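PDB 7L0A: esterase family protein from Staphylococcus aureus, which probably hydrolyses S-formylglutathione to formate and glutathione, acting as a serine esterase of the esterase D family. Local coordinates for residues B[54-60]-B[82-87]; B[104-108]-B[144-148]. All blocks are in the same frame, centred on the assembly; numbering follows the deposited sequence.

Contact 1 of 2, residues B[54-60]-B[82-87]; sequences HGLSSDE and MPNVDH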
# COMPACT_ATOMS: atom_id res chain seq x y z
N HIS B 54 -18.03 1.85 0.79
CA HIS B 54 -18.69 3.14 0.90
C HIS B 54 -19.90 3.24 -0.06
O HIS B 54 -20.08 2.42 -0.97
CB HIS B 54 -17.69 4.27 0.66
CG HIS B 54 -17.17 4.35 -0.75
ND1 HIS B 54 -17.92 4.81 -1.79
CD2 HIS B 54 -15.96 4.02 -1.28
CE1 HIS B 54 -17.22 4.78 -2.91
NE2 HIS B 54 -16.01 4.34 -2.62
N GLY B 55 -20.72 4.27 0.13
CA GLY B 55 -21.88 4.54 -0.70
C GLY B 55 -21.61 5.56 -1.80
O GLY B 55 -20.47 5.90 -2.11
N LEU B 56 -22.68 6.05 -2.43
CA LEU B 56 -22.54 6.71 -3.73
C LEU B 56 -22.07 8.15 -3.65
O LEU B 56 -21.89 8.79 -4.71
CB LEU B 56 -23.85 6.68 -4.51
CG LEU B 56 -24.20 5.31 -5.02
CD1 LEU B 56 -25.65 5.36 -5.57
CD2 LEU B 56 -23.30 4.78 -6.10
N SER B 57 -21.93 8.72 -2.46
CA SER B 57 -21.46 10.07 -2.29
C SER B 57 -20.06 10.12 -1.73
O SER B 57 -19.61 11.17 -1.28
CB SER B 57 -22.42 10.84 -1.38
OG SER B 57 -23.67 10.97 -2.05
N SER B 58 -19.36 8.99 -1.77
CA SER B 58 -18.08 8.80 -1.14
C SER B 58 -17.06 8.23 -2.12
O SER B 58 -17.36 7.79 -3.24
CB SER B 58 -18.21 7.85 0.06
OG SER B 58 -19.05 8.41 1.03
N ASP B 59 -15.82 8.21 -1.66
CA ASP B 59 -14.72 7.53 -2.33
C ASP B 59 -13.86 6.87 -1.24
O ASP B 59 -14.28 6.74 -0.08
CB ASP B 59 -13.94 8.52 -3.22
CG ASP B 59 -13.22 9.60 -2.45
OD1 ASP B 59 -12.94 9.45 -1.24
OD2 ASP B 59 -12.92 10.66 -3.08
N GLU B 60 -12.68 6.40 -1.62
CA GLU B 60 -11.82 5.63 -0.73
C GLU B 60 -11.26 6.44 0.43
O GLU B 60 -10.62 5.85 1.32
CB GLU B 60 -10.67 5.00 -1.54
CG GLU B 60 -9.49 5.97 -1.82
CD GLU B 60 -9.72 6.90 -2.99
OE1 GLU B 60 -10.76 6.78 -3.68
OE2 GLU B 60 -8.83 7.79 -3.24
N MET B 82 -10.36 -0.16 2.23
CA MET B 82 -11.40 0.75 1.76
C MET B 82 -11.18 1.00 0.27
O MET B 82 -10.47 1.94 -0.10
CB MET B 82 -11.35 2.05 2.58
CG MET B 82 -11.89 1.85 4.02
SD MET B 82 -11.29 3.04 5.27
CE MET B 82 -9.64 2.45 5.50
N PRO B 83 -11.82 0.24 -0.61
CA PRO B 83 -11.65 0.50 -2.04
C PRO B 83 -12.53 1.62 -2.53
O PRO B 83 -13.64 1.84 -2.04
CB PRO B 83 -12.10 -0.82 -2.70
CG PRO B 83 -13.07 -1.40 -1.72
CD PRO B 83 -12.56 -1.00 -0.34
N ASN B 84 -12.03 2.32 -3.55
CA ASN B 84 -12.90 3.21 -4.30
C ASN B 84 -13.88 2.40 -5.15
O ASN B 84 -13.51 1.42 -5.79
CB ASN B 84 -12.10 4.10 -5.24
CG ASN B 84 -12.98 5.02 -6.05
OD1 ASN B 84 -13.55 5.97 -5.52
ND2 ASN B 84 -13.14 4.70 -7.34
N VAL B 85 -15.14 2.84 -5.15
CA VAL B 85 -16.17 2.21 -5.97
C VAL B 85 -16.76 3.26 -6.90
O VAL B 85 -17.31 4.28 -6.45
CB VAL B 85 -17.26 1.56 -5.09
CG1 VAL B 85 -18.31 0.92 -5.96
CG2 VAL B 85 -16.64 0.58 -4.13
N ASP B 86 -16.57 3.07 -8.20
CA ASP B 86 -17.15 3.97 -9.19
C ASP B 86 -18.62 3.63 -9.41
O ASP B 86 -19.02 2.46 -9.36
CB ASP B 86 -16.43 3.87 -10.53
CG ASP B 86 -15.04 4.47 -10.49
OD1 ASP B 86 -14.82 5.43 -9.70
OD2 ASP B 86 -14.18 4.00 -11.26
N HIS B 87 -19.44 4.66 -9.67
CA HIS B 87 -20.86 4.41 -9.94
C HIS B 87 -21.07 3.39 -11.04
O HIS B 87 -21.97 2.55 -10.96
CB HIS B 87 -21.57 5.70 -10.33
CG HIS B 87 -21.74 6.66 -9.19
ND1 HIS B 87 -22.67 7.67 -9.22
CD2 HIS B 87 -21.12 6.75 -7.99
CE1 HIS B 87 -22.61 8.35 -8.08
NE2 HIS B 87 -21.69 7.79 -7.31
O HOH W 1 -14.99 1.52 0.25
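In this alpha/beta-hydrolase fold, the loop after strand 49-53 begins with the family's H-G signature and lies along the exit of the parallel strand 79-83. E60, H54 and H87 account for nearly half of the 414 Å² buried here. E60 points its CA-to-CB bond at the strand end, with CB 3.4 Å from M82 O; E60 OE1 comes 3.4 Å from N84 CB, a van der Waals contact. H54 makes the central polar link: V85 N donates to H54 NE2 (3.1 Å, 147°), while H54 ND1 donates to G55 O (2.8 Å). NE2 thus accepts, and the ring ties the strand exit to its own loop. A water accepts from H54 N (3.1 Å) and donates to P83 O (2.7 Å). Past H54 a type I turn runs from G55 to S58. In related hydrolases this loop contributes to the oxyanion hole, consistent with the L56 side chain lying about 7 Å from that of S129, the predicted nucleophile. H87 secures the turn: its NE2 donates to L56 O (2.8 Å, 152°), its ND1 is hydrogen-bonded to N167 N, and L56 CD2 sits 3.7 Å from the H87 ring centroid, a CH-pi contact 23° off the normal.

Contact 2 of 2, residues B[104-108]-B[144-148]; sequences LEVYD and DKFAK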
# COMPACT_ATOMS: atom_id res chain seq x y z
N LEU B 104 -14.12 -8.54 -5.23
CA LEU B 104 -13.42 -9.80 -5.00
C LEU B 104 -11.97 -9.71 -5.49
O LEU B 104 -11.08 -10.32 -4.90
CB LEU B 104 -14.17 -10.95 -5.65
CG LEU B 104 -15.49 -11.25 -4.95
CD1 LEU B 104 -16.24 -12.31 -5.72
CD2 LEU B 104 -15.31 -11.69 -3.51
N GLU B 105 -11.72 -8.93 -6.54
CA GLU B 105 -10.35 -8.66 -6.97
C GLU B 105 -9.59 -7.91 -5.88
O GLU B 105 -8.44 -8.26 -5.58
CB GLU B 105 -10.36 -7.86 -8.27
CG GLU B 105 -8.98 -7.26 -8.59
CD GLU B 105 -9.03 -6.28 -9.74
OE1 GLU B 105 -8.88 -5.09 -9.49
OE2 GLU B 105 -9.31 -6.71 -10.90
N VAL B 106 -10.20 -6.87 -5.31
CA VAL B 106 -9.52 -6.12 -4.25
C VAL B 106 -9.17 -7.07 -3.10
O VAL B 106 -8.04 -7.07 -2.59
CB VAL B 106 -10.38 -4.94 -3.75
CG1 VAL B 106 -9.73 -4.30 -2.55
CG2 VAL B 106 -10.56 -3.92 -4.86
N TYR B 107 -10.14 -7.90 -2.70
CA TYR B 107 -9.91 -8.88 -1.65
C TYR B 107 -8.70 -9.74 -1.97
O TYR B 107 -7.78 -9.89 -1.15
CB TYR B 107 -11.16 -9.76 -1.46
CG TYR B 107 -11.00 -10.78 -0.35
CD1 TYR B 107 -10.27 -11.96 -0.56
CD2 TYR B 107 -11.55 -10.57 0.91
CE1 TYR B 107 -10.08 -12.87 0.49
CE2 TYR B 107 -11.39 -11.48 1.94
CZ TYR B 107 -10.65 -12.62 1.73
OH TYR B 107 -10.46 -13.52 2.77
N ASP B 108 -8.67 -10.31 -3.18
CA ASP B 108 -7.59 -11.22 -3.54
C ASP B 108 -6.25 -10.49 -3.57
O ASP B 108 -5.26 -10.99 -3.03
CB ASP B 108 -7.89 -11.87 -4.89
CG ASP B 108 -8.97 -12.95 -4.82
OD1 ASP B 108 -9.36 -13.35 -3.70
OD2 ASP B 108 -9.41 -13.39 -5.90
N ASP B 144 -18.55 -18.31 2.68
CA ASP B 144 -17.39 -19.08 3.10
C ASP B 144 -16.14 -18.24 3.21
O ASP B 144 -15.10 -18.74 3.66
CB ASP B 144 -17.16 -20.26 2.14
CG ASP B 144 -16.88 -19.81 0.71
OD1 ASP B 144 -17.18 -18.65 0.36
OD2 ASP B 144 -16.38 -20.65 -0.07
N LYS B 145 -16.20 -16.97 2.83
CA LYS B 145 -15.08 -16.05 2.88
C LYS B 145 -15.10 -15.14 4.09
O LYS B 145 -14.04 -14.77 4.61
CB LYS B 145 -15.08 -15.21 1.59
CG LYS B 145 -13.84 -14.42 1.27
CD LYS B 145 -13.89 -13.93 -0.19
CE LYS B 145 -12.78 -14.55 -1.06
NZ LYS B 145 -13.23 -15.54 -2.04
N PHE B 146 -16.28 -14.78 4.58
CA PHE B 146 -16.41 -13.80 5.65
C PHE B 146 -17.15 -14.42 6.82
O PHE B 146 -18.22 -15.01 6.65
CB PHE B 146 -17.17 -12.56 5.18
CG PHE B 146 -16.54 -11.87 4.01
CD1 PHE B 146 -15.44 -11.06 4.19
CD2 PHE B 146 -17.06 -12.04 2.74
CE1 PHE B 146 -14.86 -10.44 3.12
CE2 PHE B 146 -16.48 -11.41 1.65
CZ PHE B 146 -15.38 -10.59 1.85
N ALA B 147 -16.59 -14.26 8.02
CA ALA B 147 -17.22 -14.80 9.21
C ALA B 147 -18.35 -13.91 9.71
O ALA B 147 -19.28 -14.41 10.38
CB ALA B 147 -16.19 -14.97 10.32
N LYS B 148 -18.26 -12.63 9.43
CA LYS B 148 -19.18 -11.63 9.97
C LYS B 148 -19.39 -10.56 8.91
O LYS B 148 -18.45 -10.21 8.19
CB LYS B 148 -18.66 -10.99 11.25
CG LYS B 148 -18.38 -12.01 12.35
CD LYS B 148 -17.88 -11.32 13.61
CE LYS B 148 -17.41 -12.36 14.61
NZ LYS B 148 -17.30 -11.80 15.98
O HOH W 2 -11.58 -15.84 4.29
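Helix 99-113 of the alpha/beta-hydrolase fold meets the last part of a beta-alpha-beta crossover, the loop that leads from helix 130-141 into strand 148-152. Along the loop, K145 is the first residue to engage the helix, contributing 72 Å² of the 205 Å² buried. Its aliphatic chain lies over one face of the Y107 ring: CE is 3.9 Å from the ring centroid and 26° off the normal, a CH-pi contact, and CD comes within 4.2 Å of L104 CD2. The ammonium adds little, since NZ is 5.3 Å from that centroid, a cation-pi attraction weak at most; NZ instead is hydrogen-bonded to Q142 OE1. F146 follows, bringing CE1 to 3.8 Å from Y107 CE2, with centroids 5.6 Å apart and planes at 85°; it also packs on I125 of strand 123-128. A147 and K148 then turn away from the helix and join the sheet through backbone hydrogen bonds, A147 with N123 and K204, K148 with I125. The helix also faces the dimer partner, D108 packing on S40 of the second subunit. No hydrogen bond joins the segments directly; a water links them, donating to K145 O at 2.7 Å and lying 3.0 Å from Y107 OH.

How the contacts relate
Both contacts are partly buried and border the central sheet, their centres about 18 Å apart, but they serve different regions. Contact 1 joins loops at the ends of strands 49-53 and 79-83, close to the predicted charge-relay residues, whereas contact 2 lies away from those sites and packs a helix against a strand-entry loop. The chemistry follows: 54-60 and 82-87 share two direct hydrogen bonds and bury about twice the area, while 104-108 and 144-148 rely on a lysine chain and aromatic rings. A bridging water occurs in each. Helix 99-113 connects them physically, with V106 CG2 4.1 Å from P83 CB, and contact 2's helix additionally reaches the second subunit.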